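PDB 6FN6: fatty acid synthase 1, isoform A from Drosophila melanogaster, which probably builds long-chain saturated fatty acids from acetyl-CoA and malonyl-CoA with NADPH, this chain being its modifying region of dehydratase, enoylreductase and ketoreductase. Local coordinates for residues Thr868-Asp873 against Val893-Asp898; Pro610-Asp615 against Gly640-Gly645; Thr605-Pro610 against Asp898-Lys903. One frame throughout, in Å; residues are numbered along the deposited sequence.

Contact 1 of 3, residues Thr868-Asp873 against Val893-Asp898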
ATOM      1  N   THR A 868      13.949   5.322  34.875  1.00 55.77           N
ATOM      2  CA  THR A 868      15.256   4.843  34.448  1.00 54.26           C
ATOM      3  C   THR A 868      15.593   3.474  35.022  1.00 54.53           C
ATOM      4  O   THR A 868      15.348   3.201  36.195  1.00 56.43           O
ATOM      5  CB  THR A 868      16.370   5.822  34.860  1.00 54.69           C
ATOM      6  OG1 THR A 868      16.300   6.063  36.271  1.00 57.03           O
ATOM      7  CG2 THR A 868      16.229   7.138  34.108  1.00 54.22           C
ATOM      8  N   SER A 869      16.162   2.625  34.176  1.00 61.26           N
ATOM      9  CA  SER A 869      16.749   1.368  34.613  1.00 62.91           C
ATOM     10  C   SER A 869      18.245   1.486  34.383  1.00 62.54           C
ATOM     11  O   SER A 869      18.734   1.255  33.278  1.00 61.61           O
ATOM     12  CB  SER A 869      16.158   0.181  33.853  1.00 64.14           C
ATOM     13  OG  SER A 869      14.742   0.189  33.923  1.00 66.44           O
ATOM     14  N   VAL A 870      18.965   1.874  35.430  1.00 69.46           N
ATOM     15  CA  VAL A 870      20.365   2.257  35.297  1.00 68.28           C
ATOM     16  C   VAL A 870      21.302   1.061  35.436  1.00 66.92           C
ATOM     17  O   VAL A 870      21.091   0.179  36.268  1.00 69.11           O
ATOM     18  CB  VAL A 870      20.734   3.345  36.326  1.00 67.71           C
ATOM     19  CG1 VAL A 870      22.122   3.902  36.041  1.00 66.86           C
ATOM     20  CG2 VAL A 870      19.695   4.459  36.326  1.00 67.83           C
ATOM     21  N   PHE A 871      22.343   1.051  34.607  1.00 52.80           N
ATOM     22  CA  PHE A 871      23.397   0.045  34.684  1.00 54.41           C
ATOM     23  C   PHE A 871      24.758   0.740  34.660  1.00 58.36           C
ATOM     24  O   PHE A 871      24.934   1.734  33.961  1.00 59.12           O
ATOM     25  CB  PHE A 871      23.283  -0.947  33.523  1.00 51.37           C
ATOM     26  CG  PHE A 871      21.999  -1.726  33.511  1.00 49.09           C
ATOM     27  CD1 PHE A 871      20.851  -1.187  32.955  1.00 49.04           C
ATOM     28  CD2 PHE A 871      21.941  -3.000  34.049  1.00 49.57           C
ATOM     29  CE1 PHE A 871      19.668  -1.902  32.940  1.00 49.16           C
ATOM     30  CE2 PHE A 871      20.761  -3.721  34.037  1.00 50.14           C
ATOM     31  CZ  PHE A 871      19.625  -3.172  33.482  1.00 49.77           C
ATOM     32  N   ASN A 872      25.722   0.228  35.419  1.00 50.11           N
ATOM     33  CA  ASN A 872      27.050   0.843  35.450  1.00 52.39           C
ATOM     34  C   ASN A 872      27.896   0.345  34.279  1.00 47.72           C
ATOM     35  O   ASN A 872      27.447  -0.486  33.488  1.00 46.69           O
ATOM     36  CB  ASN A 872      27.758   0.567  36.783  1.00 61.98           C
ATOM     37  CG  ASN A 872      27.874  -0.911  37.095  1.00 68.56           C
ATOM     38  OD1 ASN A 872      27.884  -1.750  36.196  1.00 69.63           O
ATOM     39  ND2 ASN A 872      27.966  -1.236  38.380  1.00 72.18           N
ATOM     40  N   ASP A 873      29.112   0.872  34.163  1.00 56.24           N
ATOM     41  CA  ASP A 873      29.956   0.624  32.994  1.00 54.81           C
ATOM     42  C   ASP A 873      30.270  -0.858  32.793  1.00 55.21           C
ATOM     43  O   ASP A 873      30.621  -1.273  31.689  1.00 50.71           O
ATOM     44  CB  ASP A 873      31.263   1.419  33.098  1.00 55.69           C
ATOM     45  CG  ASP A 873      31.971   1.219  34.424  1.00 56.59           C
ATOM     46  OD1 ASP A 873      31.344   0.690  35.365  1.00 57.59           O
ATOM     47  OD2 ASP A 873      33.156   1.599  34.525  1.00 57.60           O
ATOM     48  N   VAL A 893      19.510   3.338  30.856  1.00 61.85           N
ATOM     49  CA  VAL A 893      20.657   4.244  30.899  1.00 61.59           C
ATOM     50  C   VAL A 893      21.905   3.583  31.485  1.00 63.04           C
ATOM     51  O   VAL A 893      21.831   2.836  32.460  1.00 64.50           O
ATOM     52  CB  VAL A 893      20.316   5.520  31.693  1.00 60.96           C
ATOM     53  CG1 VAL A 893      21.410   6.567  31.510  1.00 58.85           C
ATOM     54  CG2 VAL A 893      18.958   6.072  31.270  1.00 60.72           C
ATOM     55  N   ILE A 894      23.055   3.875  30.882  1.00 45.52           N
ATOM     56  CA  ILE A 894      24.337   3.397  31.397  1.00 45.58           C
ATOM     57  C   ILE A 894      25.043   4.512  32.156  1.00 46.68           C
ATOM     58  O   ILE A 894      25.277   5.595  31.619  1.00 46.31           O
ATOM     59  CB  ILE A 894      25.229   2.852  30.270  1.00 43.71           C
ATOM     60  CG1 ILE A 894      24.658   1.536  29.749  1.00 42.98           C
ATOM     61  CG2 ILE A 894      26.660   2.637  30.773  1.00 43.82           C
ATOM     62  CD1 ILE A 894      25.333   1.019  28.501  1.00 41.20           C
ATOM     63  N   LYS A 895      25.386   4.224  33.407  1.00 69.79           N
ATOM     64  CA  LYS A 895      26.060   5.182  34.274  1.00 71.00           C
ATOM     65  C   LYS A 895      27.568   5.129  34.058  1.00 68.17           C
ATOM     66  O   LYS A 895      28.269   4.344  34.696  1.00 71.18           O
ATOM     67  CB  LYS A 895      25.717   4.890  35.737  1.00 76.76           C
ATOM     68  CG  LYS A 895      26.405   5.783  36.762  1.00 80.02           C
ATOM     69  CD  LYS A 895      26.599   5.044  38.079  1.00 84.15           C
ATOM     70  CE  LYS A 895      25.271   4.711  38.740  1.00 89.08           C
ATOM     71  NZ  LYS A 895      25.454   3.934  39.996  1.00 91.63           N
ATOM     72  N   VAL A 896      28.061   5.967  33.154  1.00 51.90           N
ATOM     73  CA  VAL A 896      29.487   6.025  32.871  1.00 48.62           C
ATOM     74  C   VAL A 896      30.211   6.693  34.037  1.00 50.45           C
ATOM     75  O   VAL A 896      31.260   6.225  34.483  1.00 49.48           O
ATOM     76  CB  VAL A 896      29.762   6.765  31.550  1.00 46.81           C
ATOM     77  CG1 VAL A 896      31.244   6.725  31.215  1.00 45.93           C
ATOM     78  CG2 VAL A 896      28.938   6.162  30.414  1.00 45.81           C
ATOM     79  N   ARG A 897      29.646   7.795  34.521  1.00 63.64           N
ATOM     80  CA  ARG A 897      30.203   8.520  35.656  1.00 65.04           C
ATOM     81  C   ARG A 897      29.106   8.889  36.650  1.00 64.78           C
ATOM     82  O   ARG A 897      28.002   9.260  36.254  1.00 62.12           O
ATOM     83  CB  ARG A 897      30.916   9.785  35.183  1.00 68.78           C
ATOM     84  CG  ARG A 897      32.064   9.538  34.228  1.00 69.86           C
ATOM     85  CD  ARG A 897      32.614  10.856  33.709  1.00 72.38           C
ATOM     86  NE  ARG A 897      33.093  11.714  34.790  1.00 77.31           N
ATOM     87  CZ  ARG A 897      34.373  11.894  35.107  1.00 83.16           C
ATOM     88  NH1 ARG A 897      35.338  11.282  34.427  1.00 84.99           N
ATOM     89  NH2 ARG A 897      34.692  12.698  36.112  1.00 85.87           N
ATOM     90  N   ASP A 898      29.415   8.792  37.938  1.00 56.04           N
ATOM     91  CA  ASP A 898      28.524   9.279  38.984  1.00 61.07           C
ATOM     92  C   ASP A 898      28.528  10.802  38.993  1.00 59.19           C
ATOM     93  O   ASP A 898      29.586  11.426  38.932  1.00 59.08           O
ATOM     94  CB  ASP A 898      28.942   8.733  40.349  1.00 70.86           C
ATOM     95  CG  ASP A 898      28.441   7.323  40.591  1.00 77.97           C
ATOM     96  OD1 ASP A 898      27.217   7.102  40.481  1.00 81.99           O
ATOM     97  OD2 ASP A 898      29.270   6.434  40.872  1.00 79.54           O
TER
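F871 and I894 lie side by side on neighbouring parallel strands, and the tight part of the contact is the backbone ladder around them. V893 is held through both its backbone N-H and its own carbonyl O: its N reaches S869 O at 3.3 Å, while its O receives F871 N at 2.8 Å. The next rung runs back the other way, from K895 N to F871 O, over 2.6 Å. Between rungs, V870 CA approaches V893 O to 3.2 Å in a CA-H...O contact.

Large hydrophobic residues suit the face carrying F871 and I894, because helix 876-885 lies over it, A879 meeting the F871 side chain and V876 that of I894. I894 CG2, anti to the backbone N, lies beside the carbonyl carbon and there packs 3.7 Å from F871 O.

The face carrying V870, V893 and K895 is looser on its outer side. V870 CG1 meets the base of the lysine, 3.7 Å from K895 CB, the two side chains crossing at about a right angle. Beyond this, K895 runs outward to a long, weak ion pair with D898, as befits a flexible, charged chain at a partly exposed margin. T868 has its methyl CG2 4.1 Å from V893 CG2, whereas its hydroxyl bonds to E683.

Strand 868-872, helix 876-885 and strand 891-895 thus form a classical beta-alpha-beta unit, its two parallel strands adjacent in a sheet of the enoylreductase part.

Contact 2 of 3, residues Pro610-Asp615 against Gly640-Gly645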
ATOM      1  N   PRO A 610      22.104   6.729  27.398  1.00 45.62           N
ATOM      2  CA  PRO A 610      21.015   5.763  27.218  1.00 47.13           C
ATOM      3  C   PRO A 610      21.183   4.856  26.004  1.00 47.77           C
ATOM      4  O   PRO A 610      21.803   5.248  25.014  1.00 44.32           O
ATOM      5  CB  PRO A 610      19.780   6.654  27.038  1.00 45.19           C
ATOM      6  CG  PRO A 610      20.161   7.973  27.593  1.00 43.35           C
ATOM      7  CD  PRO A 610      21.618   8.116  27.316  1.00 43.89           C
ATOM      8  N   ILE A 611      20.631   3.650  26.090  1.00 48.39           N
ATOM      9  CA  ILE A 611      20.543   2.770  24.935  1.00 50.71           C
ATOM     10  C   ILE A 611      19.183   2.960  24.277  1.00 50.27           C
ATOM     11  O   ILE A 611      18.160   3.048  24.959  1.00 50.53           O
ATOM     12  CB  ILE A 611      20.755   1.294  25.316  1.00 52.67           C
ATOM     13  CG1 ILE A 611      22.063   1.108  26.082  1.00 53.77           C
ATOM     14  CG2 ILE A 611      20.754   0.416  24.077  1.00 52.59           C
ATOM     15  CD1 ILE A 611      21.864   0.753  27.529  1.00 57.54           C
ATOM     16  N   ASN A 612      19.181   3.023  22.952  1.00 58.33           N
ATOM     17  CA  ASN A 612      17.945   3.090  22.191  1.00 59.54           C
ATOM     18  C   ASN A 612      17.833   1.840  21.329  1.00 62.51           C
ATOM     19  O   ASN A 612      18.810   1.111  21.164  1.00 63.91           O
ATOM     20  CB  ASN A 612      17.908   4.353  21.335  1.00 58.58           C
ATOM     21  CG  ASN A 612      17.644   5.603  22.154  1.00 57.00           C
ATOM     22  OD1 ASN A 612      16.494   5.940  22.440  1.00 58.05           O
ATOM     23  ND2 ASN A 612      18.709   6.298  22.537  1.00 54.57           N
ATOM     24  N   PHE A 613      16.646   1.584  20.791  1.00 55.05           N
ATOM     25  CA  PHE A 613      16.418   0.372  20.012  1.00 59.93           C
ATOM     26  C   PHE A 613      17.399   0.269  18.843  1.00 61.08           C
ATOM     27  O   PHE A 613      17.808  -0.830  18.470  1.00 61.23           O
ATOM     28  CB  PHE A 613      14.974   0.321  19.501  1.00 63.60           C
ATOM     29  CG  PHE A 613      13.977  -0.112  20.541  1.00 70.70           C
ATOM     30  CD1 PHE A 613      14.089  -1.353  21.150  1.00 76.20           C
ATOM     31  CD2 PHE A 613      12.928   0.716  20.909  1.00 73.15           C
ATOM     32  CE1 PHE A 613      13.174  -1.759  22.107  1.00 80.34           C
ATOM     33  CE2 PHE A 613      12.010   0.314  21.866  1.00 77.02           C
ATOM     34  CZ  PHE A 613      12.135  -0.925  22.465  1.00 79.90           C
ATOM     35  N   ARG A 614      17.791   1.409  18.282  1.00 67.05           N
ATOM     36  CA  ARG A 614      18.714   1.414  17.153  1.00 66.19           C
ATOM     37  C   ARG A 614      20.038   0.758  17.539  1.00 61.65           C
ATOM     38  O   ARG A 614      20.651   0.061  16.732  1.00 62.31           O
ATOM     39  CB  ARG A 614      18.950   2.841  16.655  1.00 67.50           C
ATOM     40  CG  ARG A 614      19.753   2.926  15.358  1.00 70.30           C
ATOM     41  CD  ARG A 614      20.060   4.372  14.994  1.00 72.04           C
ATOM     42  NE  ARG A 614      21.426   4.562  14.515  1.00 74.50           N
ATOM     43  CZ  ARG A 614      22.508   4.495  15.285  1.00 76.80           C
ATOM     44  NH1 ARG A 614      22.396   4.220  16.578  1.00 77.49           N
ATOM     45  NH2 ARG A 614      23.711   4.693  14.762  1.00 77.51           N
ATOM     46  N   ASP A 615      20.472   0.980  18.774  1.00 52.18           N
ATOM     47  CA  ASP A 615      21.698   0.363  19.269  1.00 48.65           C
ATOM     48  C   ASP A 615      21.516  -1.146  19.387  1.00 44.12           C
ATOM     49  O   ASP A 615      22.405  -1.918  19.029  1.00 45.03           O
ATOM     50  CB  ASP A 615      22.098   0.957  20.621  1.00 50.61           C
ATOM     51  CG  ASP A 615      22.451   2.428  20.531  1.00 51.83           C
ATOM     52  OD1 ASP A 615      22.825   2.887  19.433  1.00 51.58           O
ATOM     53  OD2 ASP A 615      22.342   3.132  21.556  1.00 53.31           O
ATOM     54  N   GLY A 640      25.437   4.761  20.735  1.00 47.07           N
ATOM     55  CA  GLY A 640      25.201   5.962  21.516  1.00 46.05           C
ATOM     56  C   GLY A 640      24.559   7.079  20.719  1.00 45.55           C
ATOM     57  O   GLY A 640      25.217   7.713  19.895  1.00 44.68           O
ATOM     58  N   LEU A 641      23.277   7.329  20.973  1.00 47.98           N
ATOM     59  CA  LEU A 641      22.530   8.323  20.215  1.00 51.13           C
ATOM     60  C   LEU A 641      22.351   9.623  20.996  1.00 44.56           C
ATOM     61  O   LEU A 641      22.121  10.684  20.414  1.00 44.66           O
ATOM     62  CB  LEU A 641      21.164   7.759  19.832  1.00 53.84           C
ATOM     63  CG  LEU A 641      21.135   6.800  18.638  1.00 57.18           C
ATOM     64  CD1 LEU A 641      19.769   6.148  18.546  1.00 57.45           C
ATOM     65  CD2 LEU A 641      21.487   7.498  17.337  1.00 58.43           C
ATOM     66  N   GLU A 642      22.450   9.532  22.318  1.00 46.35           N
ATOM     67  CA  GLU A 642      22.262  10.690  23.185  1.00 44.65           C
ATOM     68  C   GLU A 642      23.024  10.512  24.490  1.00 45.11           C
ATOM     69  O   GLU A 642      23.493   9.416  24.796  1.00 45.89           O
ATOM     70  CB  GLU A 642      20.774  10.904  23.472  1.00 44.78           C
ATOM     71  CG  GLU A 642      20.125   9.742  24.212  1.00 46.47           C
ATOM     72  CD  GLU A 642      18.621   9.886  24.343  1.00 46.82           C
ATOM     73  OE1 GLU A 642      18.138  11.024  24.523  1.00 46.42           O
ATOM     74  OE2 GLU A 642      17.920   8.856  24.269  1.00 48.20           O
ATOM     75  N   PHE A 643      23.137  11.589  25.262  1.00 39.63           N
ATOM     76  CA  PHE A 643      23.824  11.528  26.545  1.00 40.21           C
ATOM     77  C   PHE A 643      23.545  12.753  27.408  1.00 43.46           C
ATOM     78  O   PHE A 643      23.170  13.814  26.908  1.00 45.28           O
ATOM     79  CB  PHE A 643      25.336  11.398  26.337  1.00 39.82           C
ATOM     80  CG  PHE A 643      25.983  12.644  25.793  1.00 40.51           C
ATOM     81  CD1 PHE A 643      26.422  13.642  26.646  1.00 41.85           C
ATOM     82  CD2 PHE A 643      26.153  12.817  24.430  1.00 41.36           C
ATOM     83  CE1 PHE A 643      27.015  14.787  26.152  1.00 42.53           C
ATOM     84  CE2 PHE A 643      26.746  13.961  23.931  1.00 40.81           C
ATOM     85  CZ  PHE A 643      27.177  14.946  24.794  1.00 42.12           C
ATOM     86  N   ALA A 644      23.747  12.589  28.709  1.00 52.82           N
ATOM     87  CA  ALA A 644      23.802  13.709  29.636  1.00 55.65           C
ATOM     88  C   ALA A 644      25.201  13.750  30.237  1.00 58.89           C
ATOM     89  O   ALA A 644      25.743  12.717  30.633  1.00 59.79           O
ATOM     90  CB  ALA A 644      22.749  13.574  30.719  1.00 53.91           C
ATOM     91  N   GLY A 645      25.785  14.939  30.301  1.00 45.95           N
ATOM     92  CA  GLY A 645      27.143  15.080  30.785  1.00 47.59           C
ATOM     93  C   GLY A 645      27.551  16.513  31.056  1.00 53.73           C
ATOM     94  O   GLY A 645      26.716  17.358  31.376  1.00 53.31           O
TER
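N612 and E642 meet across the contact through one nearly straight hydrogen bond, 3.2 Å from N612 ND2 to E642 OE2. The oxygen is approached on its anti side, from 25° out of the carboxylate plane, yet it lies in the plane of the amide. Beside this pair the P610 ring leans on the aliphatic part of the glutamate, its CD 3.8 Å from E642 CG. L641, a branched aliphatic residue, crosses both N612 and R614 obliquely: its CD1 is 3.8 Å from N612 CB, and its CD2 rests over one face of the R614 guanidinium, offset toward the rim.

These residues join the corner where strand 601-611 gives way to helix 613-620 to the start of strand 642-646, an antiparallel neighbour in the mixed sheet of the enoylreductase part. N612 occupies the N-cap position, but its side chain is spent on E642. D615, three residues on, instead accepts N612 N weakly through OD2, resembling one half of a capping box. Its other oxygen, OD1, forms a salt bridge with R614 NH1 (3.2 Å) and takes a weak bond from G640 N (3.5 Å). Glycine suits position 640, since its positive phi of 100° would press a CB against the preceding carbonyl.

Further out, E642 is set by its own torsions and by a stronger partner. A chi1 of 62° sets CG between the backbone N and the carbonyl carbon; the chain is extended beyond it, and OE1 accepts a hydrogen bond from C690 N. That donor lies at the start of helix 689-702, whose positive end would be expected to favour the carboxylate charge. E642 O is bonded by S661 OG, and C690 also packs against L641.

Contact 3 of 3, residues Thr605-Pro610 against Asp898-Lys903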
ATOM      1  N   THR A 605      32.065  15.647  28.337  1.00 53.58           N
ATOM      2  CA  THR A 605      32.350  14.493  29.176  1.00 54.86           C
ATOM      3  C   THR A 605      31.047  13.754  29.443  1.00 50.31           C
ATOM      4  O   THR A 605      30.090  14.340  29.946  1.00 51.26           O
ATOM      5  CB  THR A 605      32.996  14.903  30.515  1.00 57.95           C
ATOM      6  OG1 THR A 605      34.089  15.798  30.272  1.00 51.01           O
ATOM      7  CG2 THR A 605      33.502  13.677  31.266  1.00 60.22           C
ATOM      8  N   VAL A 606      31.014  12.468  29.114  1.00 46.52           N
ATOM      9  CA  VAL A 606      29.783  11.697  29.210  1.00 44.28           C
ATOM     10  C   VAL A 606      29.614  11.144  30.617  1.00 46.00           C
ATOM     11  O   VAL A 606      30.540  10.559  31.181  1.00 46.40           O
ATOM     12  CB  VAL A 606      29.758  10.562  28.170  1.00 40.58           C
ATOM     13  CG1 VAL A 606      28.467   9.755  28.275  1.00 40.19           C
ATOM     14  CG2 VAL A 606      29.921  11.123  26.769  1.00 40.06           C
ATOM     15  N   TYR A 607      28.422  11.337  31.174  1.00 46.58           N
ATOM     16  CA  TYR A 607      28.078  10.795  32.481  1.00 47.93           C
ATOM     17  C   TYR A 607      27.026   9.704  32.330  1.00 46.03           C
ATOM     18  O   TYR A 607      27.146   8.622  32.904  1.00 47.75           O
ATOM     19  CB  TYR A 607      27.562  11.897  33.403  1.00 53.64           C
ATOM     20  CG  TYR A 607      28.658  12.711  34.048  1.00 58.42           C
ATOM     21  CD1 TYR A 607      29.467  13.543  33.284  1.00 60.98           C
ATOM     22  CD2 TYR A 607      28.887  12.653  35.417  1.00 61.78           C
ATOM     23  CE1 TYR A 607      30.470  14.293  33.863  1.00 65.45           C
ATOM     24  CE2 TYR A 607      29.889  13.401  36.007  1.00 65.35           C
ATOM     25  CZ  TYR A 607      30.678  14.218  35.224  1.00 67.58           C
ATOM     26  OH  TYR A 607      31.678  14.967  35.799  1.00 70.67           O
ATOM     27  N   TYR A 608      25.994  10.003  31.546  1.00 43.65           N
ATOM     28  CA  TYR A 608      24.904   9.064  31.321  1.00 43.24           C
ATOM     29  C   TYR A 608      24.643   8.897  29.830  1.00 41.58           C
ATOM     30  O   TYR A 608      24.445   9.876  29.114  1.00 41.29           O
ATOM     31  CB  TYR A 608      23.639   9.546  32.035  1.00 44.67           C
ATOM     32  CG  TYR A 608      23.732   9.414  33.538  1.00 46.88           C
ATOM     33  CD1 TYR A 608      24.288  10.425  34.309  1.00 48.96           C
ATOM     34  CD2 TYR A 608      23.281   8.270  34.183  1.00 50.54           C
ATOM     35  CE1 TYR A 608      24.384  10.306  35.677  1.00 53.56           C
ATOM     36  CE2 TYR A 608      23.372   8.143  35.553  1.00 54.66           C
ATOM     37  CZ  TYR A 608      23.925   9.162  36.296  1.00 55.93           C
ATOM     38  OH  TYR A 608      24.019   9.038  37.663  1.00 58.70           O
ATOM     39  N   ALA A 609      24.669   7.650  29.367  1.00 42.37           N
ATOM     40  CA  ALA A 609      24.406   7.340  27.967  1.00 41.35           C
ATOM     41  C   ALA A 609      23.286   6.309  27.876  1.00 45.10           C
ATOM     42  O   ALA A 609      23.480   5.150  28.244  1.00 46.05           O
ATOM     43  CB  ALA A 609      25.663   6.821  27.287  1.00 39.84           C
ATOM     44  N   PRO A 610      22.104   6.729  27.398  1.00 45.62           N
ATOM     45  CA  PRO A 610      21.015   5.763  27.218  1.00 47.13           C
ATOM     46  C   PRO A 610      21.183   4.856  26.004  1.00 47.77           C
ATOM     47  O   PRO A 610      21.803   5.248  25.014  1.00 44.32           O
ATOM     48  CB  PRO A 610      19.780   6.654  27.038  1.00 45.19           C
ATOM     49  CG  PRO A 610      20.161   7.973  27.593  1.00 43.35           C
ATOM     50  CD  PRO A 610      21.618   8.116  27.316  1.00 43.89           C
ATOM     51  N   ASP A 898      29.415   8.792  37.938  1.00 56.04           N
ATOM     52  CA  ASP A 898      28.524   9.279  38.984  1.00 61.07           C
ATOM     53  C   ASP A 898      28.528  10.802  38.993  1.00 59.19           C
ATOM     54  O   ASP A 898      29.586  11.426  38.932  1.00 59.08           O
ATOM     55  CB  ASP A 898      28.942   8.733  40.349  1.00 70.86           C
ATOM     56  CG  ASP A 898      28.441   7.323  40.591  1.00 77.97           C
ATOM     57  OD1 ASP A 898      27.217   7.102  40.481  1.00 81.99           O
ATOM     58  OD2 ASP A 898      29.270   6.434  40.872  1.00 79.54           O
ATOM     59  N   GLU A 899      27.344  11.401  39.065  1.00 78.36           N
ATOM     60  CA  GLU A 899      27.233  12.855  39.033  1.00 79.68           C
ATOM     61  C   GLU A 899      27.710  13.481  40.344  1.00 83.48           C
ATOM     62  O   GLU A 899      27.364  13.023  41.434  1.00 83.24           O
ATOM     63  CB  GLU A 899      25.790  13.272  38.745  1.00 80.90           C
ATOM     64  CG  GLU A 899      25.592  14.777  38.635  1.00 79.84           C
ATOM     65  CD  GLU A 899      24.158  15.159  38.328  1.00 83.79           C
ATOM     66  OE1 GLU A 899      23.315  14.250  38.175  1.00 85.14           O
ATOM     67  OE2 GLU A 899      23.873  16.373  38.235  1.00 86.66           O
ATOM     68  N   GLU A 900      28.510  14.535  40.217  1.00 81.66           N
ATOM     69  CA  GLU A 900      28.990  15.296  41.364  1.00 81.93           C
ATOM     70  C   GLU A 900      27.829  15.880  42.160  1.00 84.87           C
ATOM     71  O   GLU A 900      26.783  16.214  41.602  1.00 85.70           O
ATOM     72  CB  GLU A 900      29.933  16.415  40.914  1.00 80.95           C
ATOM     73  CG  GLU A 900      31.273  15.921  40.393  1.00 74.75           C
ATOM     74  CD  GLU A 900      31.205  15.433  38.960  1.00 71.99           C
ATOM     75  OE1 GLU A 900      30.087  15.321  38.417  1.00 72.13           O
ATOM     76  OE2 GLU A 900      32.274  15.162  38.374  1.00 71.60           O
ATOM     77  N   ALA A 901      28.018  15.996  43.470  1.00 81.63           N
ATOM     78  CA  ALA A 901      26.945  16.400  44.367  1.00 85.61           C
ATOM     79  C   ALA A 901      26.641  17.890  44.240  1.00 89.57           C
ATOM     80  O   ALA A 901      27.530  18.695  43.956  1.00 86.87           O
ATOM     81  CB  ALA A 901      27.308  16.058  45.802  1.00 85.73           C
ATOM     82  N   GLY A 902      25.375  18.240  44.453  1.00102.65           N
ATOM     83  CA  GLY A 902      24.912  19.610  44.329  1.00106.09           C
ATOM     84  C   GLY A 902      24.241  19.921  43.003  1.00105.63           C
ATOM     85  O   GLY A 902      23.536  20.923  42.883  1.00105.78           O
ATOM     86  N   LYS A 903      24.457  19.053  42.016  1.00105.84           N
ATOM     87  CA  LYS A 903      23.965  19.253  40.650  1.00103.58           C
ATOM     88  C   LYS A 903      24.201  20.682  40.161  1.00103.00           C
ATOM     89  O   LYS A 903      23.276  21.373  39.739  1.00103.03           O
ATOM     90  CB  LYS A 903      22.476  18.878  40.536  1.00102.07           C
ATOM     91  CG  LYS A 903      21.504  19.672  41.399  1.00103.86           C
ATOM     92  CD  LYS A 903      20.073  19.190  41.200  1.00103.57           C
ATOM     93  CE  LYS A 903      19.854  17.822  41.830  1.00103.91           C
ATOM     94  NZ  LYS A 903      18.451  17.353  41.692  1.00104.13           N
TER
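Y607 and Y608 form a classic beta bulge opposite A644, in the enoylreductase part where strand 601-611 turns a corner, and both rings lean toward the loop 898-903. The main link is a hydrogen bond from Y607 OH to E900 OE2, 2.7 Å long, which uses the syn lone pair of the carboxylate oxygen. OE2 lies in the plane of the phenol ring, but the carboxylate as a whole is turned 51° to it, and the two side chains cross at about a right angle. A bend in the glutamate (chi2 80°) brings CD round toward the tyrosine, so that a residue whose CB does not point at the strand still meets it with its tip.

The other oxygen, E900 OE1, pairs with R646 in a salt bridge, and the same arginine gives Y607 OH a weak hydrogen bond. Tyrosine suits this place because its ring fills a buried spot while its hydroxyl reaches the charged pair. A phenylalanine here would probably leave E900 OE2 without its phenol donor and the weak bond of R646 NE without its acceptor.

Loop backbone also meets the CD2/CE2 side of the ring: D898 O lies near the ring plane, 3.5 Å from Y607 CE2. E899 sends its carboxylate the other way, to M682 N at the start of helix 682-685. The chain then makes a type II turn from E900 to K903, where the positive phi of G902 suits a glycine. On the second ring, E899 CB sits at the edge, near the ring plane, 4.5 Å from Y608 CE1.

How the contacts relate
All three contacts reach one mixed sheet of the enoylreductase part. Contacts 2 and 3 both use strand 601-611, sharing P610, whereas contacts 1 and 3 share D898. Strand 891-895 lies between strands 868-872 and 601-611: contact 1 pairs it with the first, and on its other edge I894 N probably bonds to A609 O. Contact 2 is the buried one, and there polar side chains are tied to one another and to a helix start, beside P610 and L641 packing. Contact 1 is partly buried and relies on backbone bonds. Contact 3, also partly buried, links strand and loop through a phenol and a carboxylate. Contacts 1 and 2 meet in hydrophobic packing, I894 CD1 being 3.6 Å from I611 CD1.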